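Local coordinates for protein methyltransferase (Streptococcus mutans, PDB 2B78) that is a putative S-adenosylmethionine-dependent methyltransferase that may act on RNA, though its substrate is unproven, at residues 49-61 with 120-132. Numbering follows the deposited sequence.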
loop_
_atom_site.group_PDB
_atom_site.type_symbol
_atom_site.label_atom_id
_atom_site.label_comp_id
_atom_site.label_asym_id
_atom_site.label_seq_id
_atom_site.Cartn_x
_atom_site.Cartn_y
_atom_site.Cartn_z
ATOM N N ALA A 49 -4.424 -25.415 3.245
ATOM C CA ALA A 49 -3.713 -24.303 2.626
ATOM C C ALA A 49 -3.731 -24.415 1.110
ATOM O O ALA A 49 -4.169 -25.424 0.562
ATOM C CB ALA A 49 -2.268 -24.277 3.123
ATOM N N TYR A 50 -3.266 -23.370 0.430
ATOM C CA TYR A 50 -3.191 -23.421 -1.020
ATOM C C TYR A 50 -1.809 -22.951 -1.447
ATOM O O TYR A 50 -1.201 -22.090 -0.804
ATOM C CB TYR A 50 -4.310 -22.588 -1.683
ATOM C CG TYR A 50 -4.115 -21.082 -1.777
ATOM C CD1 TYR A 50 -3.184 -20.525 -2.654
ATOM C CD2 TYR A 50 -4.908 -20.213 -1.026
ATOM C CE1 TYR A 50 -3.048 -19.136 -2.783
ATOM C CE2 TYR A 50 -4.785 -18.820 -1.150
ATOM C CZ TYR A 50 -3.856 -18.291 -2.029
ATOM O OH TYR A 50 -3.739 -16.926 -2.172
ATOM N N LEU A 51 -1.304 -23.549 -2.519
ATOM C CA LEU A 51 0.006 -23.200 -3.033
ATOM C C LEU A 51 -0.104 -22.382 -4.306
ATOM O O LEU A 51 -0.935 -22.658 -5.163
ATOM C CB LEU A 51 0.822 -24.464 -3.327
ATOM C CG LEU A 51 1.089 -25.432 -2.174
ATOM C CD1 LEU A 51 1.916 -26.605 -2.683
ATOM C CD2 LEU A 51 1.820 -24.708 -1.053
ATOM N N SER A 52 0.746 -21.369 -4.409
ATOM C CA SER A 52 0.810 -20.515 -5.581
ATOM C C SER A 52 1.933 -19.538 -5.312
ATOM O O SER A 52 2.065 -19.020 -4.203
ATOM C CB SER A 52 -0.509 -19.768 -5.800
ATOM O OG SER A 52 -0.503 -19.106 -7.058
ATOM N N LYS A 53 2.759 -19.295 -6.320
ATOM C CA LYS A 53 3.876 -18.387 -6.148
ATOM C C LYS A 53 3.427 -16.941 -6.027
ATOM O O LYS A 53 2.637 -16.447 -6.837
ATOM C CB LYS A 53 4.863 -18.552 -7.308
ATOM C CG LYS A 53 5.856 -19.690 -7.079
ATOM C CD LYS A 53 6.688 -20.000 -8.319
ATOM C CE LYS A 53 5.959 -20.957 -9.258
ATOM N NZ LYS A 53 6.812 -21.357 -10.420
ATOM N N GLN A 54 3.934 -16.272 -4.999
ATOM C CA GLN A 54 3.605 -14.876 -4.740
ATOM C C GLN A 54 4.811 -14.207 -4.099
ATOM O O GLN A 54 4.955 -14.210 -2.878
ATOM C CB GLN A 54 2.396 -14.779 -3.803
ATOM C CG GLN A 54 1.875 -13.357 -3.614
ATOM C CD GLN A 54 0.625 -13.312 -2.768
ATOM O OE1 GLN A 54 -0.223 -14.200 -2.862
ATOM N NE2 GLN A 54 0.491 -12.272 -1.943
ATOM N N ASN A 55 5.676 -13.637 -4.933
ATOM C CA ASN A 55 6.890 -12.975 -4.460
ATOM C C ASN A 55 7.753 -13.974 -3.691
ATOM O O ASN A 55 8.217 -14.953 -4.266
ATOM C CB ASN A 55 6.535 -11.777 -3.577
ATOM C CG ASN A 55 5.746 -10.718 -4.326
ATOM O OD1 ASN A 55 6.191 -10.207 -5.360
ATOM N ND2 ASN A 55 4.568 -10.379 -3.809
ATOM N N LYS A 56 7.962 -13.743 -2.398
ATOM C CA LYS A 56 8.780 -14.651 -1.596
ATOM C C LYS A 56 7.954 -15.755 -0.947
ATOM O O LYS A 56 8.462 -16.539 -0.142
ATOM C CB LYS A 56 9.533 -13.867 -0.519
ATOM C CG LYS A 56 10.628 -12.971 -1.074
ATOM C CD LYS A 56 11.645 -13.786 -1.866
ATOM C CE LYS A 56 12.713 -12.901 -2.500
ATOM N NZ LYS A 56 13.681 -13.700 -3.307
ATOM N N GLY A 57 6.678 -15.817 -1.301
ATOM C CA GLY A 57 5.816 -16.833 -0.732
ATOM C C GLY A 57 5.489 -17.942 -1.716
ATOM O O GLY A 57 5.567 -17.751 -2.928
ATOM N N VAL A 58 5.136 -19.106 -1.182
ATOM C CA VAL A 58 4.775 -20.262 -1.991
ATOM C C VAL A 58 3.308 -20.621 -1.744
ATOM O O VAL A 58 2.775 -21.563 -2.335
ATOM C CB VAL A 58 5.651 -21.491 -1.645
ATOM C CG1 VAL A 58 7.077 -21.277 -2.144
ATOM C CG2 VAL A 58 5.653 -21.718 -0.135
ATOM N N GLY A 59 2.656 -19.862 -0.869
ATOM C CA GLY A 59 1.260 -20.130 -0.576
ATOM C C GLY A 59 0.759 -19.483 0.698
ATOM O O GLY A 59 1.460 -18.668 1.318
ATOM N N TRP A 60 -0.451 -19.863 1.104
ATOM C CA TRP A 60 -1.074 -19.313 2.307
ATOM C C TRP A 60 -1.885 -20.350 3.058
ATOM O O TRP A 60 -2.544 -21.196 2.450
ATOM C CB TRP A 60 -2.044 -18.182 1.952
ATOM C CG TRP A 60 -1.437 -17.008 1.309
ATOM C CD1 TRP A 60 -1.277 -16.787 -0.037
ATOM C CD2 TRP A 60 -0.913 -15.856 1.971
ATOM N NE1 TRP A 60 -0.685 -15.566 -0.244
ATOM C CE2 TRP A 60 -0.451 -14.973 0.970
ATOM C CE3 TRP A 60 -0.787 -15.483 3.313
ATOM C CZ2 TRP A 60 0.127 -13.735 1.275
ATOM C CZ3 TRP A 60 -0.211 -14.257 3.614
ATOM C CH2 TRP A 60 0.238 -13.398 2.598
ATOM N N LEU A 61 -1.860 -20.264 4.381
ATOM C CA LEU A 61 -2.659 -21.158 5.201
ATOM C C LEU A 61 -4.073 -20.603 5.091
ATOM O O LEU A 61 -4.276 -19.396 5.224
ATOM C CB LEU A 61 -2.213 -21.100 6.662
ATOM C CG LEU A 61 -3.158 -21.772 7.666
ATOM C CD1 LEU A 61 -3.119 -23.288 7.492
ATOM C CD2 LEU A 61 -2.756 -21.384 9.080
ATOM N N LEU A 120 -12.648 -2.525 -6.410
ATOM C CA LEU A 120 -11.475 -2.952 -7.153
ATOM C C LEU A 120 -10.847 -4.190 -6.516
ATOM O O LEU A 120 -10.349 -4.139 -5.393
ATOM C CB LEU A 120 -10.445 -1.819 -7.212
ATOM C CG LEU A 120 -9.172 -2.142 -8.006
ATOM C CD1 LEU A 120 -9.520 -2.305 -9.488
ATOM C CD2 LEU A 120 -8.148 -1.031 -7.816
ATOM N N PHE A 121 -10.891 -5.297 -7.253
ATOM C CA PHE A 121 -10.329 -6.571 -6.829
ATOM C C PHE A 121 -8.900 -6.642 -7.339
ATOM O O PHE A 121 -8.614 -6.195 -8.456
ATOM C CB PHE A 121 -11.094 -7.735 -7.467
ATOM C CG PHE A 121 -12.429 -8.019 -6.848
ATOM C CD1 PHE A 121 -12.582 -9.067 -5.951
ATOM C CD2 PHE A 121 -13.545 -7.253 -7.178
ATOM C CE1 PHE A 121 -13.825 -9.349 -5.393
ATOM C CE2 PHE A 121 -14.792 -7.533 -6.621
ATOM C CZ PHE A 121 -14.930 -8.579 -5.730
ATOM N N SER A 122 -8.009 -7.215 -6.537
ATOM C CA SER A 122 -6.626 -7.384 -6.948
ATOM C C SER A 122 -6.222 -8.821 -6.675
ATOM O O SER A 122 -6.359 -9.324 -5.550
ATOM C CB SER A 122 -5.702 -6.416 -6.207
ATOM O OG SER A 122 -5.931 -5.086 -6.643
ATOM N N TRP A 123 -5.747 -9.490 -7.719
ATOM C CA TRP A 123 -5.319 -10.883 -7.618
ATOM C C TRP A 123 -3.787 -10.955 -7.603
ATOM O O TRP A 123 -3.132 -10.584 -8.582
ATOM C CB TRP A 123 -5.867 -11.677 -8.809
ATOM C CG TRP A 123 -7.324 -11.427 -9.090
ATOM C CD1 TRP A 123 -7.848 -10.793 -10.179
ATOM C CD2 TRP A 123 -8.438 -11.766 -8.249
ATOM N NE1 TRP A 123 -9.217 -10.714 -10.070
ATOM C CE2 TRP A 123 -9.605 -11.305 -8.898
ATOM C CE3 TRP A 123 -8.562 -12.419 -7.014
ATOM C CZ2 TRP A 123 -10.883 -11.467 -8.348
ATOM C CZ3 TRP A 123 -9.832 -12.579 -6.469
ATOM C CH2 TRP A 123 -10.976 -12.108 -7.139
ATOM N N TYR A 124 -3.224 -11.461 -6.505
ATOM C CA TYR A 124 -1.774 -11.544 -6.352
ATOM C C TYR A 124 -1.112 -12.847 -6.793
ATOM O O TYR A 124 0.116 -12.951 -6.783
ATOM C CB TYR A 124 -1.384 -11.245 -4.897
ATOM C CG TYR A 124 -1.636 -9.814 -4.494
ATOM C CD1 TYR A 124 -2.931 -9.307 -4.434
ATOM C CD2 TYR A 124 -0.578 -8.958 -4.181
ATOM C CE1 TYR A 124 -3.173 -7.985 -4.074
ATOM C CE2 TYR A 124 -0.811 -7.626 -3.817
ATOM C CZ TYR A 124 -2.113 -7.152 -3.767
ATOM O OH TYR A 124 -2.363 -5.848 -3.408
ATOM N N ASN A 125 -1.907 -13.844 -7.169
ATOM C CA ASN A 125 -1.335 -15.102 -7.628
ATOM C C ASN A 125 -2.287 -15.828 -8.577
ATOM O O ASN A 125 -3.491 -15.563 -8.587
ATOM C CB ASN A 125 -0.941 -15.987 -6.432
ATOM C CG ASN A 125 -2.123 -16.405 -5.582
ATOM O OD1 ASN A 125 -2.970 -17.188 -6.015
ATOM N ND2 ASN A 125 -2.181 -15.893 -4.349
ATOM N N SER A 126 -1.747 -16.734 -9.386
ATOM C CA SER A 126 -2.570 -17.451 -10.356
ATOM C C SER A 126 -3.658 -18.327 -9.750
ATOM O O SER A 126 -4.715 -18.526 -10.365
ATOM C CB SER A 126 -1.690 -18.298 -11.275
ATOM O OG SER A 126 -0.906 -19.217 -10.540
ATOM N N PHE A 127 -3.422 -18.866 -8.559
ATOM C CA PHE A 127 -4.440 -19.713 -7.953
ATOM C C PHE A 127 -5.742 -18.979 -7.647
ATOM O O PHE A 127 -6.821 -19.422 -8.062
ATOM C CB PHE A 127 -3.939 -20.365 -6.674
ATOM C CG PHE A 127 -4.946 -21.290 -6.053
ATOM C CD1 PHE A 127 -5.246 -22.511 -6.651
ATOM C CD2 PHE A 127 -5.634 -20.919 -4.904
ATOM C CE1 PHE A 127 -6.221 -23.352 -6.116
ATOM C CE2 PHE A 127 -6.609 -21.747 -4.358
ATOM C CZ PHE A 127 -6.904 -22.968 -4.968
ATOM N N VAL A 128 -5.669 -17.875 -6.910
ATOM C CA VAL A 128 -6.896 -17.150 -6.600
ATOM C C VAL A 128 -7.534 -16.658 -7.887
ATOM O O VAL A 128 -8.758 -16.579 -7.997
ATOM C CB VAL A 128 -6.656 -15.948 -5.667
ATOM C CG1 VAL A 128 -6.190 -16.435 -4.305
ATOM C CG2 VAL A 128 -5.644 -15.004 -6.280
ATOM N N TYR A 129 -6.704 -16.338 -8.870
ATOM C CA TYR A 129 -7.224 -15.860 -10.137
ATOM C C TYR A 129 -8.058 -16.955 -10.796
ATOM O O TYR A 129 -9.128 -16.685 -11.328
ATOM C CB TYR A 129 -6.071 -15.444 -11.058
ATOM C CG TYR A 129 -6.539 -14.805 -12.341
ATOM C CD1 TYR A 129 -7.228 -13.593 -12.319
ATOM C CD2 TYR A 129 -6.347 -15.434 -13.573
ATOM C CE1 TYR A 129 -7.726 -13.021 -13.489
ATOM C CE2 TYR A 129 -6.838 -14.868 -14.753
ATOM C CZ TYR A 129 -7.528 -13.665 -14.699
ATOM O OH TYR A 129 -8.037 -13.106 -15.845
ATOM N N GLN A 130 -7.587 -18.196 -10.750
ATOM C CA GLN A 130 -8.337 -19.277 -11.380
ATOM C C GLN A 130 -9.669 -19.573 -10.685
ATOM O O GLN A 130 -10.615 -20.042 -11.326
ATOM C CB GLN A 130 -7.483 -20.550 -11.472
ATOM C CG GLN A 130 -7.171 -21.222 -10.148
ATOM C CD GLN A 130 -6.355 -22.489 -10.328
ATOM O OE1 GLN A 130 -5.218 -22.447 -10.809
ATOM N NE2 GLN A 130 -6.935 -23.625 -9.951
ATOM N N ILE A 131 -9.766 -19.292 -9.388
ATOM C CA ILE A 131 -11.025 -19.545 -8.690
ATOM C C ILE A 131 -11.749 -18.242 -8.380
ATOM O O ILE A 131 -12.563 -18.190 -7.459
ATOM C CB ILE A 131 -10.817 -20.280 -7.343
ATOM C CG1 ILE A 131 -9.980 -19.416 -6.398
ATOM C CG2 ILE A 131 -10.153 -21.628 -7.570
ATOM C CD1 ILE A 131 -9.996 -19.896 -4.965
ATOM N N ARG A 132 -11.482 -17.197 -9.155
ATOM C CA ARG A 132 -12.094 -15.908 -8.875
ATOM C C ARG A 132 -13.596 -15.776 -9.087
ATOM O O ARG A 132 -14.209 -14.874 -8.516
ATOM C CB ARG A 132 -11.356 -14.792 -9.625
ATOM C CG ARG A 132 -11.582 -14.703 -11.126
ATOM C CD ARG A 132 -10.558 -13.729 -11.709
ATOM N NE ARG A 132 -11.060 -12.952 -12.837
ATOM C CZ ARG A 132 -11.247 -13.430 -14.062
ATOM N NH1 ARG A 132 -10.974 -14.699 -14.337
ATOM N NH2 ARG A 132 -11.708 -12.631 -15.015
HETATM O O HOH W 1 1.281 -17.045 -9.197
#
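Strand 49-54 runs past the short helix 126-130 at 119°, with the axes 8.1 Å apart, and Ser-52 faces Phe-127 and Gln-54 faces Asn-125. Asn-125 is the hub. Its ND2 donates to Tyr-50 OH (2.9 Å) and to Gln-54 OE1 (3.0 Å), both near its amide plane, which uses both N-H groups. Tyr-50 OH also hydrogen-bonds to Gly-108 O. Asn-125 OD1 caps the helix by accepting from Val-128 N, a nearly straight bond. The amide is thus fixed in its rotation. Gln-54 OE1 also accepts from Trp-60 NE1, and the two donors reach it from opposite faces of its plane. Gln-54 extends with CG anti to the backbone N (chi1 -173°), which lays its amide against Tyr-124 CB; its NE2 bonds to Gln-102 OE1. Ser-52 OG accepts from Phe-127 N at 3.3 Å and also bonds to Asn-33. Phe-127 CD2 lies over one face of the Tyr-50 ring, an offset stack with planes 28° apart. Val-128 CG1 touches Tyr-50 OH. A water links Lys-53 O to Ser-126 N. The arrangement is an N-capped helix start docked on a beta hairpin closed by a type II' turn. It joins the N-terminal PUA-like domain to the sheet containing strand 118-123.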